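Local coordinates for protein citrate lyase, subunit 1 (Methanosaeta concilii, PDB 6HXI) that probably catalyses, as part of ATP citrate lyase, the ATP-driven reaction of citrate with coenzyme A to give acetyl-CoA and oxaloacetate, at residues K252-D255 with S261-L264; N48-L51 with R55-V58; E127-F132 with F189-G194; G271-M276 with D288-L293. One frame throughout, in Å; residues are numbered along the deposited sequence.

Contact 1 (K252-D255 with S261-L264). With NA (sodium ion), chain N.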
loop_
_atom_site.group_PDB
_atom_site.type_symbol
_atom_site.label_atom_id
_atom_site.label_comp_id
_atom_site.label_asym_id
_atom_site.label_seq_id
_atom_site.Cartn_x
_atom_site.Cartn_y
_atom_site.Cartn_z
ATOM N N LYS C 252 -19.341 49.472 -3.112
ATOM C CA LYS C 252 -18.765 49.655 -1.779
ATOM C C LYS C 252 -18.691 48.316 -1.063
ATOM O O LYS C 252 -17.729 48.057 -0.342
ATOM C CB LYS C 252 -19.590 50.661 -0.954
ATOM C CG LYS C 252 -19.278 52.115 -1.299
ATOM C CD LYS C 252 -19.926 53.085 -0.320
ATOM C CE LYS C 252 -19.618 54.538 -0.623
ATOM N NZ LYS C 252 -18.258 54.940 -0.165
ATOM N N GLU C 253 -19.690 47.447 -1.313
ATOM C CA GLU C 253 -19.785 46.100 -0.753
ATOM C C GLU C 253 -18.683 45.173 -1.343
ATOM O O GLU C 253 -18.087 44.391 -0.599
ATOM C CB GLU C 253 -21.212 45.553 -0.957
ATOM C CG GLU C 253 -21.522 44.241 -0.258
ATOM C CD GLU C 253 -21.361 43.004 -1.127
ATOM O OE1 GLU C 253 -21.991 42.953 -2.210
ATOM O OE2 GLU C 253 -20.622 42.079 -0.716
ATOM N N ILE C 254 -18.393 45.288 -2.653
ATOM C CA ILE C 254 -17.323 44.524 -3.313
ATOM C C ILE C 254 -15.969 45.009 -2.776
ATOM O O ILE C 254 -15.140 44.195 -2.375
ATOM C CB ILE C 254 -17.418 44.617 -4.865
ATOM C CG1 ILE C 254 -18.746 44.030 -5.380
ATOM C CG2 ILE C 254 -16.205 43.964 -5.568
ATOM C CD1 ILE C 254 -19.235 44.702 -6.614
ATOM N N ASP C 255 -15.781 46.331 -2.711
ATOM C CA ASP C 255 -14.577 47.008 -2.216
ATOM C C ASP C 255 -14.160 46.600 -0.781
ATOM O O ASP C 255 -12.977 46.695 -0.451
ATOM C CB ASP C 255 -14.788 48.544 -2.294
ATOM C CG ASP C 255 -13.581 49.388 -1.932
ATOM O OD1 ASP C 255 -12.581 49.343 -2.672
ATOM O OD2 ASP C 255 -13.638 50.095 -0.912
ATOM N N SER C 261 -9.081 48.113 -4.990
ATOM C CA SER C 261 -9.978 49.264 -4.908
ATOM C C SER C 261 -11.007 49.240 -6.032
ATOM O O SER C 261 -10.650 48.998 -7.180
ATOM C CB SER C 261 -9.182 50.566 -4.944
ATOM O OG SER C 261 -10.030 51.685 -4.742
ATOM N N LEU C 262 -12.286 49.418 -5.678
ATOM C CA LEU C 262 -13.428 49.486 -6.583
ATOM C C LEU C 262 -14.278 50.615 -5.993
ATOM O O LEU C 262 -14.864 50.453 -4.912
ATOM C CB LEU C 262 -14.253 48.164 -6.600
ATOM C CG LEU C 262 -13.651 46.828 -7.164
ATOM C CD1 LEU C 262 -13.024 46.986 -8.542
ATOM C CD2 LEU C 262 -12.761 46.120 -6.163
ATOM N N LYS C 263 -14.268 51.787 -6.652
ATOM C CA LYS C 263 -14.974 52.975 -6.188
ATOM C C LYS C 263 -15.862 53.522 -7.291
ATOM O O LYS C 263 -15.435 53.604 -8.432
ATOM C CB LYS C 263 -13.977 54.049 -5.686
ATOM C CG LYS C 263 -13.062 53.589 -4.527
ATOM C CD LYS C 263 -12.149 54.683 -3.950
ATOM C CE LYS C 263 -12.769 55.413 -2.766
ATOM N NZ LYS C 263 -12.055 56.680 -2.420
ATOM N N LEU C 264 -17.108 53.868 -6.964
ATOM C CA LEU C 264 -18.060 54.455 -7.906
ATOM C C LEU C 264 -18.904 55.541 -7.235
ATOM O O LEU C 264 -19.491 55.314 -6.178
ATOM C CB LEU C 264 -18.957 53.381 -8.567
ATOM C CG LEU C 264 -20.151 53.875 -9.415
ATOM C CD1 LEU C 264 -19.690 54.607 -10.686
ATOM C CD2 LEU C 264 -21.086 52.743 -9.759
HETATM NA NA NA N . -10.816 47.587 -0.750
#
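The sodium site of the citrate-binding region joins Asp255, near the end of helix 246-256, to Leu262 on strand 261-266. Asp255 takes part with both its backbone and its side chain. Asp255 O binds the sodium ion at 2.4 Å, and Thr258 O and Ala260 O of the intervening loop complete the set of protein ligands. The carboxylate lies on the same side of the residue, close to the ion. CG lies anti to the backbone N (chi1 -175°), which sends OD1 across to the strand. There Asp255 OD1 accepts a nearly straight hydrogen bond of 3.0 Å from Leu262 N, with an N-H...O angle of 167°. The donor arrives on the anti side of OD1, tilted 32° out of the carboxylate plane. Asp255 OD1 also lies 3.1 Å from the sodium but is not one of its ligands. The nearby cation may still polarise the carboxylate. Beside this polar link, Ile254 and Leu262 cross at about a right angle. Their methyls Ile254 CG2 and Leu262 CD2 touch at 4.1 Å in the buried interior. Ser261 OG is hydrogen-bonded to Glu304 of the partner strand 301-306. The Ser261 side chain is about 6 Å from bound coenzyme A, whose pocket includes Gly259. A helix end and a following strand thus clasp a cation-binding loop beside the coenzyme A pocket of this citrate-binding domain, a member of the succinyl-CoA synthetase clan.

Contact 2 (N48-L51 with R55-V58)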
loop_
_atom_site.group_PDB
_atom_site.type_symbol
_atom_site.label_atom_id
_atom_site.label_comp_id
_atom_site.label_asym_id
_atom_site.label_seq_id
_atom_site.Cartn_x
_atom_site.Cartn_y
_atom_site.Cartn_z
ATOM N N ASN C 48 -38.485 56.014 23.495
ATOM C CA ASN C 48 -38.053 57.160 24.299
ATOM C C ASN C 48 -39.211 57.758 25.102
ATOM O O ASN C 48 -39.883 58.672 24.610
ATOM C CB ASN C 48 -37.403 58.236 23.422
ATOM C CG ASN C 48 -36.393 57.731 22.441
ATOM O OD1 ASN C 48 -36.650 57.667 21.231
ATOM N ND2 ASN C 48 -35.228 57.353 22.947
ATOM N N PRO C 49 -39.463 57.269 26.344
ATOM C CA PRO C 49 -40.563 57.836 27.141
ATOM C C PRO C 49 -40.291 59.283 27.552
ATOM O O PRO C 49 -41.225 60.082 27.568
ATOM C CB PRO C 49 -40.657 56.896 28.351
ATOM C CG PRO C 49 -39.818 55.696 28.000
ATOM C CD PRO C 49 -38.766 56.201 27.086
ATOM N N TRP C 50 -39.001 59.633 27.799
ATOM C CA TRP C 50 -38.528 60.976 28.173
ATOM C C TRP C 50 -39.026 62.111 27.248
ATOM O O TRP C 50 -39.124 63.252 27.700
ATOM C CB TRP C 50 -36.991 61.006 28.293
ATOM C CG TRP C 50 -36.268 60.697 27.015
ATOM C CD1 TRP C 50 -35.792 59.482 26.620
ATOM C CD2 TRP C 50 -35.940 61.621 25.963
ATOM N NE1 TRP C 50 -35.177 59.589 25.392
ATOM C CE2 TRP C 50 -35.268 60.888 24.957
ATOM C CE3 TRP C 50 -36.150 63.002 25.769
ATOM C CZ2 TRP C 50 -34.808 61.485 23.772
ATOM C CZ3 TRP C 50 -35.701 63.589 24.596
ATOM C CH2 TRP C 50 -35.022 62.839 23.621
ATOM N N LEU C 51 -39.316 61.795 25.961
ATOM C CA LEU C 51 -39.797 62.741 24.947
ATOM C C LEU C 51 -41.028 63.522 25.408
ATOM O O LEU C 51 -41.054 64.752 25.318
ATOM C CB LEU C 51 -40.129 62.010 23.628
ATOM C CG LEU C 51 -38.971 61.520 22.767
ATOM C CD1 LEU C 51 -39.461 60.530 21.726
ATOM C CD2 LEU C 51 -38.261 62.675 22.065
ATOM N N ARG C 55 -38.503 69.219 28.014
ATOM C CA ARG C 55 -38.485 70.336 27.064
ATOM C C ARG C 55 -37.441 69.965 26.003
ATOM O O ARG C 55 -36.346 69.519 26.346
ATOM C CB ARG C 55 -38.186 71.688 27.735
ATOM C CG ARG C 55 -39.344 72.252 28.572
ATOM C CD ARG C 55 -40.697 72.330 27.860
ATOM N NE ARG C 55 -40.725 73.315 26.776
ATOM C CZ ARG C 55 -41.719 74.174 26.565
ATOM N NH1 ARG C 55 -42.780 74.182 27.365
ATOM N NH2 ARG C 55 -41.668 75.022 25.546
ATOM N N LEU C 56 -37.811 70.099 24.728
ATOM C CA LEU C 56 -37.019 69.650 23.592
ATOM C C LEU C 56 -36.365 70.729 22.723
ATOM O O LEU C 56 -36.618 71.929 22.872
ATOM C CB LEU C 56 -37.906 68.752 22.692
ATOM C CG LEU C 56 -38.727 67.652 23.366
ATOM C CD1 LEU C 56 -39.674 67.047 22.401
ATOM C CD2 LEU C 56 -37.844 66.556 23.959
ATOM N N VAL C 57 -35.473 70.241 21.833
ATOM C CA VAL C 57 -34.755 70.914 20.749
ATOM C C VAL C 57 -34.860 69.959 19.540
ATOM O O VAL C 57 -34.547 68.770 19.658
ATOM C CB VAL C 57 -33.267 71.255 21.079
ATOM C CG1 VAL C 57 -32.556 71.887 19.886
ATOM C CG2 VAL C 57 -33.159 72.174 22.282
ATOM N N VAL C 58 -35.323 70.471 18.406
ATOM C CA VAL C 58 -35.417 69.669 17.191
ATOM C C VAL C 58 -34.796 70.482 16.037
ATOM O O VAL C 58 -35.123 71.655 15.843
ATOM C CB VAL C 58 -36.827 69.053 16.917
ATOM C CG1 VAL C 58 -37.942 70.090 16.942
ATOM C CG2 VAL C 58 -36.860 68.219 15.639
#
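Trp50 O is hydrogen-bonded to Thr54 OG1, in the turn between Trp50 and Leu56. Within 48-51 the only backbone bond is weak, Leu51 N to Asn48 O at 3.4 Å. The contact itself is apolar and centres on one methyl, Leu56 CD2. Trp50 has CG between its backbone N and carbonyl carbon (chi1 62°), and this swings the benzene end of the indole toward the strand. Trp50 CZ3 meets Leu56 CD2 at 3.7 Å, with the methyl approaching the ring obliquely. Leu56 CD2 also touches Leu51 CD2 at 4.3 Å. Leu56 CD2 lies 3.9 Å from Leu51 O, and Leu56 CD1 is 4.0 Å from that oxygen, so both branch ends of Leu56 sit by one carbonyl. This is the short helix 50-53 leading into strand 56-60 of the four-stranded antiparallel sheet in the ATP-grasp region. Leu51 CG lies 4.1 Å above one face of the Trp50 ring, offset toward its rim, and backs the indole from within its own segment. Ile108 of the neighbouring strand touches both Leu51 and Leu56, and Ala82 of helix 79-89 packs on Leu56.

Contact 3 (E127-F132 with F189-G194)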
loop_
_atom_site.group_PDB
_atom_site.type_symbol
_atom_site.label_atom_id
_atom_site.label_comp_id
_atom_site.label_asym_id
_atom_site.label_seq_id
_atom_site.Cartn_x
_atom_site.Cartn_y
_atom_site.Cartn_z
ATOM N N GLU C 127 2.187 65.949 12.405
ATOM C CA GLU C 127 3.000 65.692 13.604
ATOM C C GLU C 127 2.204 65.143 14.797
ATOM O O GLU C 127 2.789 64.629 15.754
ATOM C CB GLU C 127 3.794 66.955 14.006
ATOM C CG GLU C 127 4.654 67.542 12.893
ATOM C CD GLU C 127 5.077 68.998 13.030
ATOM O OE1 GLU C 127 5.884 69.451 12.187
ATOM O OE2 GLU C 127 4.566 69.702 13.935
ATOM N N GLY C 128 0.884 65.241 14.720
ATOM C CA GLY C 128 -0.014 64.745 15.750
ATOM C C GLY C 128 -1.415 65.290 15.629
ATOM O O GLY C 128 -1.905 65.517 14.523
ATOM N N ASP C 129 -2.066 65.491 16.779
ATOM C CA ASP C 129 -3.432 66.012 16.890
ATOM C C ASP C 129 -3.419 67.392 17.518
ATOM O O ASP C 129 -2.585 67.673 18.381
ATOM C CB ASP C 129 -4.310 65.059 17.717
ATOM C CG ASP C 129 -4.146 63.595 17.328
ATOM O OD1 ASP C 129 -4.137 63.302 16.111
ATOM O OD2 ASP C 129 -4.015 62.748 18.241
ATOM N N ASN C 130 -4.320 68.267 17.069
ATOM C CA ASN C 130 -4.430 69.613 17.613
ATOM C C ASN C 130 -5.789 69.797 18.273
ATOM O O ASN C 130 -6.809 69.506 17.656
ATOM C CB ASN C 130 -4.204 70.660 16.527
ATOM C CG ASN C 130 -2.835 70.597 15.910
ATOM O OD1 ASN C 130 -1.818 70.736 16.590
ATOM N ND2 ASN C 130 -2.781 70.370 14.600
ATOM N N ILE C 131 -5.788 70.234 19.540
ATOM C CA ILE C 131 -6.995 70.533 20.316
ATOM C C ILE C 131 -7.170 72.056 20.310
ATOM O O ILE C 131 -6.224 72.779 20.604
ATOM C CB ILE C 131 -6.927 69.951 21.762
ATOM C CG1 ILE C 131 -6.631 68.418 21.734
ATOM C CG2 ILE C 131 -8.219 70.282 22.562
ATOM C CD1 ILE C 131 -6.249 67.796 23.053
ATOM N N PHE C 132 -8.357 72.531 19.952
ATOM C CA PHE C 132 -8.687 73.958 19.894
ATOM C C PHE C 132 -9.727 74.261 20.956
ATOM O O PHE C 132 -10.678 73.492 21.112
ATOM C CB PHE C 132 -9.182 74.355 18.487
ATOM C CG PHE C 132 -8.207 74.004 17.387
ATOM C CD1 PHE C 132 -7.134 74.835 17.093
ATOM C CD2 PHE C 132 -8.340 72.824 16.668
ATOM C CE1 PHE C 132 -6.212 74.494 16.093
ATOM C CE2 PHE C 132 -7.414 72.481 15.673
ATOM C CZ PHE C 132 -6.364 73.324 15.387
ATOM N N PHE C 189 -11.045 59.767 23.546
ATOM C CA PHE C 189 -12.222 59.375 22.795
ATOM C C PHE C 189 -11.955 59.515 21.284
ATOM O O PHE C 189 -12.270 58.611 20.526
ATOM C CB PHE C 189 -13.421 60.225 23.254
ATOM C CG PHE C 189 -14.686 60.117 22.436
ATOM C CD1 PHE C 189 -15.501 58.996 22.532
ATOM C CD2 PHE C 189 -15.082 61.158 21.597
ATOM C CE1 PHE C 189 -16.672 58.896 21.779
ATOM C CE2 PHE C 189 -16.254 61.058 20.843
ATOM C CZ PHE C 189 -17.044 59.924 20.939
ATOM N N TYR C 190 -11.331 60.619 20.868
ATOM C CA TYR C 190 -10.969 60.915 19.470
ATOM C C TYR C 190 -9.986 59.839 18.944
ATOM O O TYR C 190 -10.197 59.256 17.872
ATOM C CB TYR C 190 -10.340 62.327 19.428
ATOM C CG TYR C 190 -9.789 62.765 18.085
ATOM C CD1 TYR C 190 -10.583 63.450 17.174
ATOM C CD2 TYR C 190 -8.443 62.584 17.768
ATOM C CE1 TYR C 190 -10.074 63.879 15.947
ATOM C CE2 TYR C 190 -7.919 63.030 16.559
ATOM C CZ TYR C 190 -8.741 63.670 15.649
ATOM O OH TYR C 190 -8.238 64.099 14.448
ATOM N N SER C 191 -8.946 59.569 19.748
ATOM C CA SER C 191 -7.848 58.644 19.490
ATOM C C SER C 191 -8.229 57.176 19.443
ATOM O O SER C 191 -7.670 56.437 18.636
ATOM C CB SER C 191 -6.744 58.852 20.519
ATOM O OG SER C 191 -5.846 59.828 20.022
ATOM N N ASP C 192 -9.124 56.736 20.332
ATOM C CA ASP C 192 -9.522 55.335 20.405
ATOM C C ASP C 192 -10.732 54.975 19.552
ATOM O O ASP C 192 -10.903 53.783 19.248
ATOM C CB ASP C 192 -9.749 54.911 21.866
ATOM C CG ASP C 192 -8.561 55.080 22.809
ATOM O OD1 ASP C 192 -7.407 55.131 22.316
ATOM O OD2 ASP C 192 -8.787 55.123 24.042
ATOM N N THR C 193 -11.550 55.979 19.141
ATOM C CA THR C 193 -12.770 55.731 18.364
ATOM C C THR C 193 -12.613 56.049 16.843
ATOM O O THR C 193 -13.594 55.960 16.099
ATOM C CB THR C 193 -13.968 56.431 19.019
ATOM O OG1 THR C 193 -13.775 56.395 20.426
ATOM C CG2 THR C 193 -15.304 55.753 18.708
ATOM N N GLY C 194 -11.393 56.333 16.395
ATOM C CA GLY C 194 -11.087 56.530 14.980
ATOM C C GLY C 194 -11.669 57.748 14.295
ATOM O O GLY C 194 -12.057 57.684 13.127
#
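Strand 128-134 passes the C-terminal end of helix 173-192 at some distance, with Asp129 CA and Ser191 CA nearest at 9.0 Å. The gap is spanned by side chains. Asp129 points at the helix and Tyr190 points back at the strand. Asp129 OD1 sits at the edge of the Tyr190 ring, near its plane, 3.8 Å from Tyr190 CE2. The carboxylate and ring planes are 71° apart. Tyr190 CG is anti to the backbone N (chi1 175°), which carries the ring out from the helix to this edge contact. The other oxygen, Asp129 OD2, is 3.9 Å from Ser191 OG, too far for a hydrogen bond. The pair belongs to the helix-on-sheet layer of the ATP-grasp region, where this helix lies against a six-stranded antiparallel sheet. The buried carboxylate finds its bonds nearby: OD1 with Ser124 OG, OD2 with Trp187 NE1. Ser124 OG also bonds Tyr190 OH, so one hydroxyl joins the two groups. Arg119 and Arg122 of a Succinyl-CoA ligase (ADP-forming) subunit alpha chain form long, weak ion pairs with Asp129. As the helix ends, Phe189 O accepts two bonds from Thr193, from Thr193 N at 3.1 Å and from Thr193 OG1 at 2.7 Å.

Contact 4 (G271-M276 with D288-L293)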
loop_
_atom_site.group_PDB
_atom_site.type_symbol
_atom_site.label_atom_id
_atom_site.label_comp_id
_atom_site.label_asym_id
_atom_site.label_seq_id
_atom_site.Cartn_x
_atom_site.Cartn_y
_atom_site.Cartn_z
ATOM N N GLY C 271 -26.071 61.707 -17.775
ATOM C CA GLY C 271 -24.842 62.098 -18.462
ATOM C C GLY C 271 -24.459 61.124 -19.561
ATOM O O GLY C 271 -24.655 59.912 -19.409
ATOM N N ARG C 272 -23.920 61.640 -20.679
ATOM C CA ARG C 272 -23.522 60.801 -21.812
ATOM C C ARG C 272 -22.032 60.363 -21.756
ATOM O O ARG C 272 -21.637 59.517 -22.561
ATOM C CB ARG C 272 -23.899 61.432 -23.177
ATOM C CG ARG C 272 -23.229 62.769 -23.530
ATOM C CD ARG C 272 -23.629 63.288 -24.915
ATOM N NE ARG C 272 -23.290 62.340 -25.981
ATOM C CZ ARG C 272 -22.114 62.288 -26.601
ATOM N NH1 ARG C 272 -21.154 63.151 -26.293
ATOM N NH2 ARG C 272 -21.890 61.374 -27.535
ATOM N N VAL C 273 -21.226 60.889 -20.795
ATOM C CA VAL C 273 -19.818 60.470 -20.665
ATOM C C VAL C 273 -19.614 59.553 -19.442
ATOM O O VAL C 273 -19.712 59.992 -18.285
ATOM C CB VAL C 273 -18.761 61.609 -20.702
ATOM C CG1 VAL C 273 -17.337 61.035 -20.792
ATOM C CG2 VAL C 273 -19.027 62.583 -21.834
ATOM N N TRP C 274 -19.328 58.288 -19.704
ATOM C CA TRP C 274 -19.071 57.361 -18.612
ATOM C C TRP C 274 -17.609 56.946 -18.621
ATOM O O TRP C 274 -16.951 56.921 -19.679
ATOM C CB TRP C 274 -20.018 56.159 -18.643
ATOM C CG TRP C 274 -21.442 56.513 -18.342
ATOM C CD1 TRP C 274 -22.336 57.110 -19.182
ATOM C CD2 TRP C 274 -22.139 56.280 -17.111
ATOM N NE1 TRP C 274 -23.549 57.261 -18.552
ATOM C CE2 TRP C 274 -23.459 56.752 -17.282
ATOM C CE3 TRP C 274 -21.771 55.738 -15.870
ATOM C CZ2 TRP C 274 -24.407 56.702 -16.260
ATOM C CZ3 TRP C 274 -22.723 55.659 -14.866
ATOM C CH2 TRP C 274 -24.018 56.141 -15.064
ATOM N N THR C 275 -17.084 56.680 -17.433
ATOM C CA THR C 275 -15.689 56.319 -17.310
ATOM C C THR C 275 -15.459 55.076 -16.464
ATOM O O THR C 275 -16.125 54.859 -15.440
ATOM C CB THR C 275 -14.869 57.499 -16.750
ATOM O OG1 THR C 275 -15.399 57.909 -15.481
ATOM C CG2 THR C 275 -14.764 58.675 -17.724
ATOM N N MET C 276 -14.478 54.279 -16.880
ATOM C CA MET C 276 -14.025 53.120 -16.136
ATOM C C MET C 276 -12.513 53.154 -16.209
ATOM O O MET C 276 -11.886 52.475 -17.025
ATOM C CB MET C 276 -14.636 51.814 -16.634
ATOM C CG MET C 276 -14.276 50.651 -15.744
ATOM S SD MET C 276 -15.314 49.207 -15.986
ATOM C CE MET C 276 -15.230 49.031 -17.786
ATOM N N ASP C 288 -10.192 65.634 -15.094
ATOM C CA ASP C 288 -9.610 66.958 -15.346
ATOM C C ASP C 288 -9.721 67.308 -16.827
ATOM O O ASP C 288 -10.159 68.410 -17.151
ATOM C CB ASP C 288 -8.134 67.043 -14.892
ATOM C CG ASP C 288 -7.877 66.980 -13.379
ATOM O OD1 ASP C 288 -8.859 66.903 -12.606
ATOM O OD2 ASP C 288 -6.683 66.987 -12.972
ATOM N N THR C 289 -9.359 66.353 -17.716
ATOM C CA THR C 289 -9.394 66.521 -19.179
ATOM C C THR C 289 -10.822 66.714 -19.686
ATOM O O THR C 289 -11.035 67.588 -20.513
ATOM C CB THR C 289 -8.646 65.372 -19.884
ATOM O OG1 THR C 289 -7.385 65.178 -19.244
ATOM C CG2 THR C 289 -8.412 65.638 -21.357
ATOM N N ILE C 290 -11.796 65.921 -19.185
ATOM C CA ILE C 290 -13.213 66.047 -19.584
ATOM C C ILE C 290 -13.745 67.450 -19.214
ATOM O O ILE C 290 -14.375 68.076 -20.055
ATOM C CB ILE C 290 -14.106 64.884 -19.041
ATOM C CG1 ILE C 290 -13.576 63.497 -19.484
ATOM C CG2 ILE C 290 -15.573 65.066 -19.468
ATOM C CD1 ILE C 290 -14.013 62.289 -18.584
ATOM N N CYS C 291 -13.449 67.946 -17.980
ATOM C CA CYS C 291 -13.808 69.291 -17.498
ATOM C C CYS C 291 -13.097 70.367 -18.303
ATOM O O CYS C 291 -13.699 71.410 -18.595
ATOM C CB CYS C 291 -13.506 69.443 -16.014
ATOM S SG CYS C 291 -14.507 68.386 -14.942
ATOM N N ASP C 292 -11.808 70.127 -18.646
ATOM C CA ASP C 292 -10.996 71.048 -19.454
ATOM C C ASP C 292 -11.546 71.216 -20.864
ATOM O O ASP C 292 -11.356 72.281 -21.437
ATOM C CB ASP C 292 -9.505 70.662 -19.484
ATOM C CG ASP C 292 -8.685 71.235 -18.338
ATOM O OD1 ASP C 292 -8.663 72.490 -18.182
ATOM O OD2 ASP C 292 -8.014 70.442 -17.637
ATOM N N LEU C 293 -12.265 70.202 -21.394
ATOM C CA LEU C 293 -12.896 70.272 -22.706
ATOM C C LEU C 293 -14.338 70.826 -22.637
ATOM O O LEU C 293 -14.989 70.975 -23.671
ATOM C CB LEU C 293 -12.825 68.930 -23.444
ATOM C CG LEU C 293 -11.444 68.541 -23.980
ATOM C CD1 LEU C 293 -11.332 67.051 -24.171
ATOM C CD2 LEU C 293 -11.109 69.264 -25.272
#
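Ile290 holds CG1 beside its backbone N and anti to its carbonyl carbon (chi1 -56°), and an extended chi2 of 157° pushes CD1 out from helix 280-292 toward Val273 and Thr275. Thr275 is turned to match. With chi1 at 57°, OG1 lies between the backbone N and the carbonyl carbon, while CG2 is left to face the helix. Thr275 CG2 and Ile290 CD1 then meet tip to tip at 3.8 Å. Val273 CG1 reaches Ile290 CD1, also tip to tip, at 4.2 Å. One isoleucine methyl is therefore shared by two residues that stand two apart on strand 273-275 and point to the same side. The backbones stay well separated, with Val273 CA and Ile290 CA 8.7 Å apart. Strand 273-275 is an outermost strand of a four-stranded parallel sheet within this chain, and helix 280-292 covers this face of it. Trp274 points away from that helix and packs on Leu324 and Met325 of helix 311-325. Val413 of helix 412-417 touches Ile290, and Leu417 touches Val273, adding apolar cover from the C-terminal helix. Across the contact itself there are methyl-to-methyl contacts and no directional bond, which implies that helix and strand are held together here by buried apolar surface and the fit of the branched side chains.

In the fold
From the N terminus, contact 2 comes first and closes a very short loop, tying helix 50-53 to strand 56-60 of the four-stranded antiparallel sheet. Contact 3 closes a far longer one, bringing the end of helix 173-192 back to strand 128-134 of the six-stranded sheet. Both lie in the ATP-grasp region, with centres 31 Å apart. The chain then enters the citrate-binding region. Contact 1 closes the sodium-binding loop, and contact 4 soon afterwards joins strand 273-275, outermost of its sheet within this chain, to helix 280-292. These two are neighbours, with nearest atoms about 5 Å apart. All four run in series, so none nests or crosses. Contacts 2 and 4 lie farthest apart, their centres separated by 48 Å.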